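Long-range contact in Dot/Icm T4SS effector (Legionella pneumophila, PDB 6VVE), which is an effector kinase that binds ADP and manganese and is activated by the host's inositol hexakisphosphate: residues L169-A183 with S224-Y236. Sequence-based numbering, arbitrary orientation.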
loop_
_atom_site.group_PDB
_atom_site.type_symbol
_atom_site.label_atom_id
_atom_site.label_comp_id
_atom_site.label_asym_id
_atom_site.label_seq_id
_atom_site.Cartn_x
_atom_site.Cartn_y
_atom_site.Cartn_z
ATOM N N LEU A 169 -5.558 -4.860 1.850
ATOM C CA LEU A 169 -4.291 -5.267 1.249
ATOM C C LEU A 169 -4.486 -6.458 0.316
ATOM O O LEU A 169 -3.816 -6.556 -0.726
ATOM C CB LEU A 169 -3.282 -5.601 2.336
ATOM C CG LEU A 169 -1.902 -6.075 1.887
ATOM C CD1 LEU A 169 -1.250 -5.034 0.993
ATOM C CD2 LEU A 169 -1.022 -6.378 3.107
ATOM N N LYS A 170 -5.400 -7.369 0.668
ATOM C CA LYS A 170 -5.687 -8.500 -0.205
ATOM C C LYS A 170 -6.252 -8.035 -1.540
ATOM O O LYS A 170 -5.885 -8.564 -2.598
ATOM C CB LYS A 170 -6.665 -9.452 0.470
ATOM C CG LYS A 170 -6.992 -10.693 -0.354
ATOM C CD LYS A 170 -8.048 -11.552 0.339
ATOM C CE LYS A 170 -8.364 -12.801 -0.475
ATOM N NZ LYS A 170 -8.798 -12.481 -1.856
ATOM N N GLU A 171 -7.154 -7.053 -1.511
ATOM C CA GLU A 171 -7.666 -6.478 -2.754
ATOM C C GLU A 171 -6.518 -5.942 -3.597
ATOM O O GLU A 171 -6.501 -6.102 -4.823
ATOM C CB GLU A 171 -8.673 -5.370 -2.432
ATOM C CG GLU A 171 -9.736 -5.155 -3.486
ATOM C CD GLU A 171 -10.869 -4.267 -2.995
ATOM O OE1 GLU A 171 -10.896 -3.943 -1.789
ATOM O OE2 GLU A 171 -11.736 -3.896 -3.818
ATOM N N LEU A 172 -5.532 -5.322 -2.948
ATOM C CA LEU A 172 -4.339 -4.872 -3.654
ATOM C C LEU A 172 -3.559 -6.053 -4.226
ATOM O O LEU A 172 -3.222 -6.076 -5.420
ATOM C CB LEU A 172 -3.464 -4.061 -2.700
ATOM C CG LEU A 172 -2.279 -3.312 -3.303
ATOM C CD1 LEU A 172 -2.763 -2.083 -4.062
ATOM C CD2 LEU A 172 -1.280 -2.928 -2.214
ATOM N N ASN A 173 -3.289 -7.061 -3.390
ATOM C CA ASN A 173 -2.522 -8.214 -3.842
ATOM C C ASN A 173 -3.247 -8.952 -4.963
ATOM O O ASN A 173 -2.614 -9.407 -5.925
ATOM C CB ASN A 173 -2.248 -9.169 -2.675
ATOM C CG ASN A 173 -1.463 -8.515 -1.538
ATOM O OD1 ASN A 173 -1.535 -8.955 -0.391
ATOM N ND2 ASN A 173 -0.703 -7.466 -1.857
ATOM N N ASP A 174 -4.576 -9.093 -4.853
ATOM C CA ASP A 174 -5.324 -9.802 -5.886
ATOM C C ASP A 174 -5.128 -9.179 -7.260
ATOM O O ASP A 174 -5.247 -9.877 -8.278
ATOM C CB ASP A 174 -6.817 -9.835 -5.540
ATOM C CG ASP A 174 -7.125 -10.770 -4.385
ATOM O OD1 ASP A 174 -6.229 -11.537 -3.984
ATOM O OD2 ASP A 174 -8.269 -10.737 -3.883
ATOM N N ALA A 175 -4.827 -7.884 -7.312
ATOM C CA ALA A 175 -4.627 -7.160 -8.554
ATOM C C ALA A 175 -3.174 -7.148 -9.028
ATOM O O ALA A 175 -2.874 -6.547 -10.083
ATOM C CB ALA A 175 -5.124 -5.711 -8.394
ATOM N N GLY A 176 -2.273 -7.803 -8.306
ATOM C CA GLY A 176 -0.882 -7.867 -8.705
ATOM C C GLY A 176 0.030 -6.810 -8.117
ATOM O O GLY A 176 1.185 -6.712 -8.549
ATOM N N TYR A 177 -0.447 -6.011 -7.165
ATOM C CA TYR A 177 0.368 -5.037 -6.459
ATOM C C TYR A 177 0.658 -5.538 -5.048
ATOM O O TYR A 177 -0.167 -6.224 -4.436
ATOM C CB TYR A 177 -0.332 -3.682 -6.371
ATOM C CG TYR A 177 -0.650 -3.018 -7.702
ATOM C CD1 TYR A 177 0.320 -2.332 -8.403
ATOM C CD2 TYR A 177 -1.927 -3.075 -8.233
ATOM C CE1 TYR A 177 0.036 -1.717 -9.613
ATOM C CE2 TYR A 177 -2.236 -2.453 -9.437
ATOM C CZ TYR A 177 -1.242 -1.782 -10.126
ATOM O OH TYR A 177 -1.533 -1.166 -11.325
ATOM N N TRP A 178 1.827 -5.182 -4.515
ATOM C CA TRP A 178 2.119 -5.515 -3.126
ATOM C C TRP A 178 3.062 -4.487 -2.509
ATOM O O TRP A 178 3.770 -3.743 -3.206
ATOM C CB TRP A 178 2.686 -6.938 -3.000
ATOM C CG TRP A 178 3.997 -7.213 -3.692
ATOM C CD1 TRP A 178 5.244 -7.141 -3.138
ATOM C CD2 TRP A 178 4.187 -7.669 -5.037
ATOM N NE1 TRP A 178 6.198 -7.497 -4.062
ATOM C CE2 TRP A 178 5.574 -7.820 -5.237
ATOM C CE3 TRP A 178 3.319 -7.951 -6.102
ATOM C CZ2 TRP A 178 6.113 -8.231 -6.459
ATOM C CZ3 TRP A 178 3.856 -8.359 -7.307
ATOM C CH2 TRP A 178 5.236 -8.499 -7.476
ATOM N N HIS A 179 3.057 -4.460 -1.174
ATOM C CA HIS A 179 3.894 -3.522 -0.421
ATOM C C HIS A 179 5.355 -3.938 -0.524
ATOM O O HIS A 179 5.666 -5.124 -0.351
ATOM C CB HIS A 179 3.435 -3.508 1.037
ATOM C CG HIS A 179 3.894 -2.312 1.815
ATOM N ND1 HIS A 179 5.221 -1.959 1.926
ATOM C CD2 HIS A 179 3.197 -1.399 2.531
ATOM C CE1 HIS A 179 5.319 -0.873 2.671
ATOM N NE2 HIS A 179 4.105 -0.511 3.046
ATOM N N PRO A 180 6.279 -3.007 -0.792
ATOM C CA PRO A 180 7.694 -3.407 -0.944
ATOM C C PRO A 180 8.394 -3.758 0.366
ATOM O O PRO A 180 9.465 -4.388 0.327
ATOM C CB PRO A 180 8.345 -2.173 -1.597
ATOM C CG PRO A 180 7.466 -1.012 -1.144
ATOM C CD PRO A 180 6.061 -1.572 -1.066
ATOM N N ASP A 181 7.843 -3.369 1.520
ATOM C CA ASP A 181 8.483 -3.634 2.808
ATOM C C ASP A 181 7.398 -3.718 3.888
ATOM O O ASP A 181 7.223 -2.823 4.724
ATOM C CB ASP A 181 9.522 -2.564 3.153
ATOM C CG ASP A 181 10.238 -2.845 4.476
ATOM O OD1 ASP A 181 10.196 -4.011 4.946
ATOM O OD2 ASP A 181 10.834 -1.901 5.051
ATOM N N LEU A 182 6.652 -4.822 3.884
ATOM C CA LEU A 182 5.665 -5.072 4.930
ATOM C C LEU A 182 5.742 -6.534 5.348
ATOM O O LEU A 182 5.827 -6.841 6.541
ATOM C CB LEU A 182 4.259 -4.713 4.456
ATOM C CG LEU A 182 3.142 -4.908 5.479
ATOM C CD1 LEU A 182 3.436 -4.148 6.769
ATOM C CD2 LEU A 182 1.800 -4.458 4.894
ATOM N N ALA A 183 5.726 -7.435 4.366
ATOM C CA ALA A 183 5.850 -8.876 4.605
ATOM C C ALA A 183 6.453 -9.481 3.334
ATOM O O ALA A 183 5.730 -9.911 2.427
ATOM C CB ALA A 183 4.508 -9.507 4.940
ATOM N N SER A 224 9.124 -13.560 -5.608
ATOM C CA SER A 224 8.606 -12.295 -5.091
ATOM C C SER A 224 7.153 -12.089 -5.491
ATOM O O SER A 224 6.350 -11.580 -4.695
ATOM C CB SER A 224 9.463 -11.128 -5.594
ATOM O OG SER A 224 10.751 -11.159 -4.999
ATOM N N LEU A 225 6.791 -12.484 -6.719
ATOM C CA LEU A 225 5.402 -12.367 -7.145
ATOM C C LEU A 225 4.494 -13.259 -6.305
ATOM O O LEU A 225 3.402 -12.843 -5.898
ATOM C CB LEU A 225 5.270 -12.721 -8.631
ATOM C CG LEU A 225 3.858 -12.818 -9.179
ATOM C CD1 LEU A 225 3.101 -11.505 -8.985
ATOM C CD2 LEU A 225 3.874 -13.194 -10.668
ATOM N N VAL A 226 4.925 -14.490 -6.034
ATOM C CA VAL A 226 4.116 -15.398 -5.224
ATOM C C VAL A 226 3.963 -14.851 -3.809
ATOM O O VAL A 226 2.859 -14.831 -3.244
ATOM C CB VAL A 226 4.736 -16.802 -5.223
ATOM C CG1 VAL A 226 3.995 -17.715 -4.256
ATOM C CG2 VAL A 226 4.717 -17.382 -6.630
ATOM N N TYR A 227 5.070 -14.391 -3.219
ATOM C CA TYR A 227 5.009 -13.858 -1.860
ATOM C C TYR A 227 4.151 -12.595 -1.808
ATOM O O TYR A 227 3.428 -12.356 -0.829
ATOM C CB TYR A 227 6.411 -13.564 -1.340
ATOM C CG TYR A 227 7.278 -14.780 -1.099
ATOM C CD1 TYR A 227 6.722 -16.012 -0.778
ATOM C CD2 TYR A 227 8.662 -14.690 -1.169
ATOM C CE1 TYR A 227 7.513 -17.116 -0.546
ATOM C CE2 TYR A 227 9.463 -15.789 -0.934
ATOM C CZ TYR A 227 8.887 -17.001 -0.620
ATOM O OH TYR A 227 9.696 -18.099 -0.387
ATOM N N GLY A 228 4.206 -11.780 -2.860
ATOM C CA GLY A 228 3.432 -10.552 -2.868
ATOM C C GLY A 228 1.938 -10.798 -2.946
ATOM O O GLY A 228 1.162 -10.138 -2.254
ATOM N N LYS A 229 1.514 -11.756 -3.782
ATOM C CA LYS A 229 0.091 -12.036 -3.919
ATOM C C LYS A 229 -0.507 -12.599 -2.634
ATOM O O LYS A 229 -1.712 -12.437 -2.401
ATOM C CB LYS A 229 -0.144 -13.002 -5.079
ATOM C CG LYS A 229 0.007 -12.352 -6.458
ATOM C CD LYS A 229 -0.639 -13.183 -7.558
ATOM C CE LYS A 229 -2.163 -13.115 -7.505
ATOM N NZ LYS A 229 -2.684 -11.742 -7.768
ATOM N N ASP A 230 0.302 -13.261 -1.802
ATOM C CA ASP A 230 -0.145 -13.798 -0.523
ATOM C C ASP A 230 0.292 -12.931 0.646
ATOM O O ASP A 230 0.168 -13.346 1.800
ATOM C CB ASP A 230 0.378 -15.229 -0.332
ATOM C CG ASP A 230 -0.204 -16.201 -1.363
ATOM O OD1 ASP A 230 -1.229 -15.852 -2.001
ATOM O OD2 ASP A 230 0.365 -17.304 -1.536
ATOM N N GLN A 231 0.811 -11.737 0.368
ATOM C CA GLN A 231 1.284 -10.840 1.416
ATOM C C GLN A 231 0.242 -10.668 2.508
ATOM O O GLN A 231 0.543 -10.807 3.702
ATOM C CB GLN A 231 1.636 -9.490 0.778
ATOM C CG GLN A 231 2.408 -8.534 1.630
ATOM C CD GLN A 231 2.828 -7.309 0.843
ATOM O OE1 GLN A 231 1.988 -6.526 0.396
ATOM N NE2 GLN A 231 4.124 -7.160 0.638
ATOM N N TRP A 232 -0.991 -10.350 2.110
ATOM C CA TRP A 232 -2.064 -10.112 3.071
ATOM C C TRP A 232 -2.198 -11.264 4.060
ATOM O O TRP A 232 -2.495 -11.050 5.243
ATOM C CB TRP A 232 -3.387 -9.918 2.320
ATOM C CG TRP A 232 -3.789 -11.148 1.568
ATOM C CD1 TRP A 232 -3.395 -11.504 0.309
ATOM C CD2 TRP A 232 -4.652 -12.191 2.028
ATOM N NE1 TRP A 232 -3.960 -12.712 -0.040
ATOM C CE2 TRP A 232 -4.736 -13.150 1.001
ATOM C CE3 TRP A 232 -5.350 -12.415 3.214
ATOM C CZ2 TRP A 232 -5.510 -14.303 1.120
ATOM C CZ3 TRP A 232 -6.125 -13.566 3.329
ATOM C CH2 TRP A 232 -6.192 -14.492 2.291
ATOM N N LEU A 233 -1.990 -12.497 3.591
ATOM C CA LEU A 233 -2.150 -13.657 4.461
ATOM C C LEU A 233 -1.048 -13.716 5.506
ATOM O O LEU A 233 -1.306 -14.092 6.664
ATOM C CB LEU A 233 -2.162 -14.930 3.621
ATOM C CG LEU A 233 -2.406 -16.254 4.337
ATOM C CD1 LEU A 233 -3.817 -16.319 4.884
ATOM C CD2 LEU A 233 -2.135 -17.428 3.386
ATOM N N TYR A 234 0.183 -13.354 5.122
ATOM C CA TYR A 234 1.291 -13.393 6.073
ATOM C C TYR A 234 1.063 -12.408 7.217
ATOM O O TYR A 234 1.300 -12.731 8.390
ATOM C CB TYR A 234 2.611 -13.060 5.380
ATOM C CG TYR A 234 2.916 -13.846 4.124
ATOM C CD1 TYR A 234 2.297 -15.064 3.860
ATOM C CD2 TYR A 234 3.856 -13.379 3.212
ATOM C CE1 TYR A 234 2.577 -15.772 2.711
ATOM C CE2 TYR A 234 4.161 -14.090 2.064
ATOM C CZ TYR A 234 3.508 -15.275 1.810
ATOM O OH TYR A 234 3.806 -15.961 0.660
ATOM N N VAL A 235 0.607 -11.195 6.889
ATOM C CA VAL A 235 0.358 -10.188 7.916
ATOM C C VAL A 235 -0.695 -10.687 8.900
ATOM O O VAL A 235 -0.511 -10.627 10.126
ATOM C CB VAL A 235 -0.062 -8.855 7.269
ATOM C CG1 VAL A 235 -0.410 -7.834 8.338
ATOM C CG2 VAL A 235 1.042 -8.329 6.357
ATOM N N TYR A 236 -1.813 -11.198 8.378
ATOM C CA TYR A 236 -2.903 -11.601 9.258
ATOM C C TYR A 236 -2.494 -12.759 10.165
ATOM O O TYR A 236 -2.762 -12.743 11.370
ATOM C CB TYR A 236 -4.132 -11.988 8.447
ATOM C CG TYR A 236 -5.341 -12.206 9.324
ATOM C CD1 TYR A 236 -6.111 -11.130 9.756
ATOM C CD2 TYR A 236 -5.716 -13.482 9.723
ATOM C CE1 TYR A 236 -7.220 -11.324 10.564
ATOM C CE2 TYR A 236 -6.830 -13.683 10.522
ATOM C CZ TYR A 236 -7.569 -12.600 10.947
ATOM O OH TYR A 236 -8.667 -12.786 11.753
HETATM O O HOH W 1 -3.542 -12.083 -4.491
HETATM O O HOH W 2 5.472 -10.013 -0.056
#
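Asn173 and Lys229 approach to 4.6 Å between their CA atoms where helix 169-174 runs roughly antiparallel to helices 224-229 and 231-236. Two side-chain amides carry much of the polar contact: Gln231 to the loop, Asn173 between the helices. From Gln231, whose CG stands anti to the backbone N (chi1 -167°) on an extended chain, the amide meets the backbone of His179: His179 N donates to OE1 at 2.8 Å, and NE2 donates to His179 O at 2.7 Å. Each bond falls on a lone pair in the plane of its carbonyl, and together they fix the amide's rotation. Asn173 fits as a knob among Gly228, Lys229, Gln231 and Trp232; its OD1 receives Trp232 N at 2.9 Å, almost head-on (C=O...N 164°), while ND2 holds Tyr177 O. Lys170 lays its aliphatic chain over one face of the Trp232 indole, CG 3.5 Å above the plane, and its NZ turns to a salt bridge with Asp174. Gly228 CA packs over the Trp178 ring, 3.5 Å from CG, and Leu225 CD1 reaches CZ3. Asn173 O, bonded to Gly176 N in the Schellman motif, takes Lys229 NZ at 3.0 Å from the opposite face. His179 NE2 bonds to Ile204 O in the ADP pocket. Gln231 thus ties a loop whose His179-Pro180-Asp181 resembles the kinase HxD motif to the following helices, consistent with a kinase-like C-lobe.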